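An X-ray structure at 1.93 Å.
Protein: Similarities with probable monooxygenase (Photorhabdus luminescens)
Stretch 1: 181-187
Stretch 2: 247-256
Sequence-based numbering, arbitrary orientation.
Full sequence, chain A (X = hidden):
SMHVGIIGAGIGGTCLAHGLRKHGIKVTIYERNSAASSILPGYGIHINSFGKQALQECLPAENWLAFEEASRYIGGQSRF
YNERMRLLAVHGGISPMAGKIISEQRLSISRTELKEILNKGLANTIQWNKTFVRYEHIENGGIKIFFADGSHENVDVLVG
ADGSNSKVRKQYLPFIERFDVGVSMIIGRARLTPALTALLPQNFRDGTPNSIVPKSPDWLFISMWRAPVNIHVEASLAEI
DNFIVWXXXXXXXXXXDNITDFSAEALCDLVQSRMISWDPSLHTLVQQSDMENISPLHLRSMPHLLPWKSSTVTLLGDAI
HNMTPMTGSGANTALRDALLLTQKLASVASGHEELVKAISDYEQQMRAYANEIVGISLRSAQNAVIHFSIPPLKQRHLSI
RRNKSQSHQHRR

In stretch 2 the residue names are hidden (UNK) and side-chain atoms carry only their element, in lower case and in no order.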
# COMPACT_ATOMS: atom_id res chain seq x y z
N VAL A 181 9.06 -4.00 15.04
CA VAL A 181 9.59 -2.66 15.26
C VAL A 181 9.46 -2.23 16.72
O VAL A 181 10.21 -1.40 17.18
CB VAL A 181 8.88 -1.67 14.34
CG1 VAL A 181 9.24 -0.23 14.66
CG2 VAL A 181 9.21 -2.00 12.90
N GLY A 182 8.51 -2.81 17.44
CA GLY A 182 8.21 -2.39 18.79
C GLY A 182 7.21 -1.26 18.82
O GLY A 182 6.94 -0.69 19.90
N VAL A 183 6.66 -0.92 17.65
CA VAL A 183 5.64 0.14 17.53
C VAL A 183 4.39 -0.50 16.90
O VAL A 183 4.49 -1.34 15.99
CB VAL A 183 6.16 1.32 16.70
CG1 VAL A 183 5.08 2.35 16.42
CG2 VAL A 183 7.35 1.98 17.41
N SER A 184 3.23 -0.09 17.42
CA SER A 184 1.93 -0.54 16.90
C SER A 184 1.04 0.66 16.65
O SER A 184 1.33 1.77 17.09
CB SER A 184 1.27 -1.46 17.89
OG SER A 184 2.07 -2.61 18.08
N MSE A 185 -0.03 0.46 15.88
CA MSE A 185 -0.92 1.58 15.58
C MSE A 185 -2.35 1.12 15.54
O MSE A 185 -2.64 -0.08 15.37
CB MSE A 185 -0.52 2.26 14.26
CG MSE A 185 -0.66 1.41 13.02
SE MSE A 185 -0.07 2.41 11.39
CE MSE A 185 1.41 3.47 12.01
N ILE A 186 -3.25 2.07 15.74
CA ILE A 186 -4.69 1.87 15.62
C ILE A 186 -5.17 2.96 14.67
O ILE A 186 -4.90 4.15 14.90
CB ILE A 186 -5.38 1.95 17.00
CG1 ILE A 186 -4.83 0.90 17.95
CG2 ILE A 186 -6.89 1.79 16.86
CD1 ILE A 186 -5.38 1.00 19.36
N ILE A 187 -5.84 2.55 13.60
CA ILE A 187 -6.26 3.43 12.51
C ILE A 187 -7.79 3.42 12.44
O ILE A 187 -8.41 2.35 12.40
CB ILE A 187 -5.72 2.93 11.16
CG1 ILE A 187 -4.20 2.76 11.21
CG2 ILE A 187 -6.11 3.89 10.03
CD1 ILE A 187 -3.57 2.19 9.94
N UNK A 247 -4.65 8.07 13.14
CA UNK A 247 -3.76 6.96 13.41
C UNK A 247 -3.12 7.16 14.77
O UNK A 247 -2.39 8.13 14.96
c UNK A 247 -1.87 5.56 12.62
c UNK A 247 -3.26 6.77 10.94
c UNK A 247 -2.66 6.81 12.35
N UNK A 248 -3.45 6.30 15.72
CA UNK A 248 -2.85 6.38 17.05
C UNK A 248 -1.66 5.46 17.03
O UNK A 248 -1.79 4.29 16.66
c UNK A 248 -2.14 6.89 21.47
c UNK A 248 -2.22 4.51 21.27
c UNK A 248 -2.84 4.64 20.05
c UNK A 248 -3.15 5.86 19.52
c UNK A 248 -1.86 5.62 21.98
o UNK A 248 -1.22 5.45 23.19
c UNK A 248 -2.79 7.00 20.25
c UNK A 248 -3.82 5.97 18.17
N UNK A 249 -0.50 6.00 17.43
CA UNK A 249 0.79 5.27 17.37
C UNK A 249 1.42 5.21 18.75
O UNK A 249 1.50 6.23 19.42
c UNK A 249 1.75 5.93 16.37
c UNK A 249 3.00 5.10 16.16
c UNK A 249 1.07 6.15 15.04
N UNK A 250 1.82 4.02 19.18
CA UNK A 250 2.41 3.83 20.50
C UNK A 250 3.30 2.62 20.52
O UNK A 250 3.36 1.89 19.56
c UNK A 250 1.31 3.64 21.54
N UNK A 251 3.99 2.41 21.63
CA UNK A 251 4.85 1.22 21.76
C UNK A 251 3.96 -0.00 21.86
O UNK A 251 2.90 0.03 22.53
c UNK A 251 5.75 1.33 22.99
N UNK A 252 4.36 -1.07 21.19
CA UNK A 252 3.64 -2.32 21.23
C UNK A 252 3.47 -2.83 22.65
O UNK A 252 2.37 -3.26 23.03
c UNK A 252 3.55 -4.70 20.35
o UNK A 252 4.60 -2.86 19.06
c UNK A 252 4.37 -3.38 20.39
N UNK A 253 4.54 -2.74 23.45
CA UNK A 253 4.49 -3.11 24.87
C UNK A 253 3.51 -2.26 25.73
O UNK A 253 3.21 -2.64 26.86
c UNK A 253 6.93 -3.82 24.91
c UNK A 253 5.87 -2.94 25.52
o UNK A 253 6.59 -4.89 24.33
o UNK A 253 8.14 -3.43 25.04
N UNK A 254 3.08 -1.10 25.24
CA UNK A 254 2.14 -0.25 25.97
C UNK A 254 0.67 -0.59 25.72
O UNK A 254 -0.23 0.02 26.32
o UNK A 254 1.82 1.59 24.37
c UNK A 254 2.36 1.24 25.64
N UNK A 255 0.44 -1.55 24.83
CA UNK A 255 -0.89 -2.00 24.46
C UNK A 255 -1.07 -3.43 24.90
O UNK A 255 -0.08 -4.15 25.03
c UNK A 255 -1.07 -1.89 22.94
c UNK A 255 -0.99 -0.47 22.40
c UNK A 255 -2.26 0.28 22.72
c UNK A 255 -0.73 -0.45 20.91
N UNK A 256 -2.32 -3.87 25.10
CA UNK A 256 -2.62 -5.29 25.32
C UNK A 256 -1.95 -6.21 24.32
O UNK A 256 -1.88 -5.90 23.12
c UNK A 256 -4.14 -5.36 25.12
c UNK A 256 -4.61 -4.00 25.51
c UNK A 256 -3.56 -3.08 24.97
O HOH W 1 7.21 -2.00 22.38
O HOH W 2 6.21 -4.39 17.40

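Position 247, on a strand already under way, has three side-chain carbons, one carrying the other two. One branch carbon of 247 lies 3.9 Å from I187 CG1 and the same carbon 3.8 Å from M185 SE, the selenium of a selenomethionine. A fork at CB with carbon alone is valine, V247, directed to the same face as M185 and I187.

At position 248 one carbon leads to a six-carbon ring bearing a single oxygen. The CB atom of 248 lies 4.5 Å from I186 CB on the opposite face to V247, and I186 CD1 approaches the ring obliquely. A ring of this kind with one oxygen is tyrosine, Y248, and its hydroxyl is hydrogen-bonded elsewhere in the structure.

Position 249 again has three carbons forked at the first, with one branch 3.5 Å from V183 CG1 and the other 4.1 Å from M185 CE. This is V249, returned to the face of V247 by the strand's alternation.

Position 250 has one side-chain carbon and is therefore alanine, A250; its side chain shares a face with S184 and I186. Position 251 likewise has a single carbon, making it A251. Its CB points away from stretch 1 overall, as does that of V183, its partner in the register, so these two side chains diverge.

At position 252 the first carbon carries one oxygen and one carbon. The oxygen is 2.7 Å from S184 OG, a hydrogen bond in which either hydroxyl could be the donor. One oxygen and one carbon on CB make this threonine, T252; the contact with S184 OG shows what the hydroxyl does.

Position 253 has two carbons, the second carrying two oxygens: a carboxylate on a short stem, hence D253, whose side chain does not touch stretch 1. Position 254 is one carbon followed by one oxygen, a serine; S254 OG donates to A251 O at 2.6 Å, securing the turn that follows the strand. Position 255 has four carbons forked at the second, and one terminal carbon lies 3.8 Å from S184 CB; this is leucine, L255. At position 256 three carbons close onto the backbone N, which defines proline, P256, out of reach of stretch 1.

The contact is an antiparallel strand pair held by backbone hydrogen bonds. S184 N donates to A250 O (2.9 Å) and A250 N to S184 O (3.1 Å); I186 N and Y248 O (2.8 Å) and Y248 N and I186 O (2.7 Å) repeat the pattern. T252 N to G182 O (2.9 Å) extends it beyond the last bridge, where one water accepts from G182 N and also hydrogen-bonds T252 OG1, both at 2.8 Å. Apolar packing among M185, I187, V247 and V249 reinforces one face.

Stretch 2 (247-256) VYVAATDSLP
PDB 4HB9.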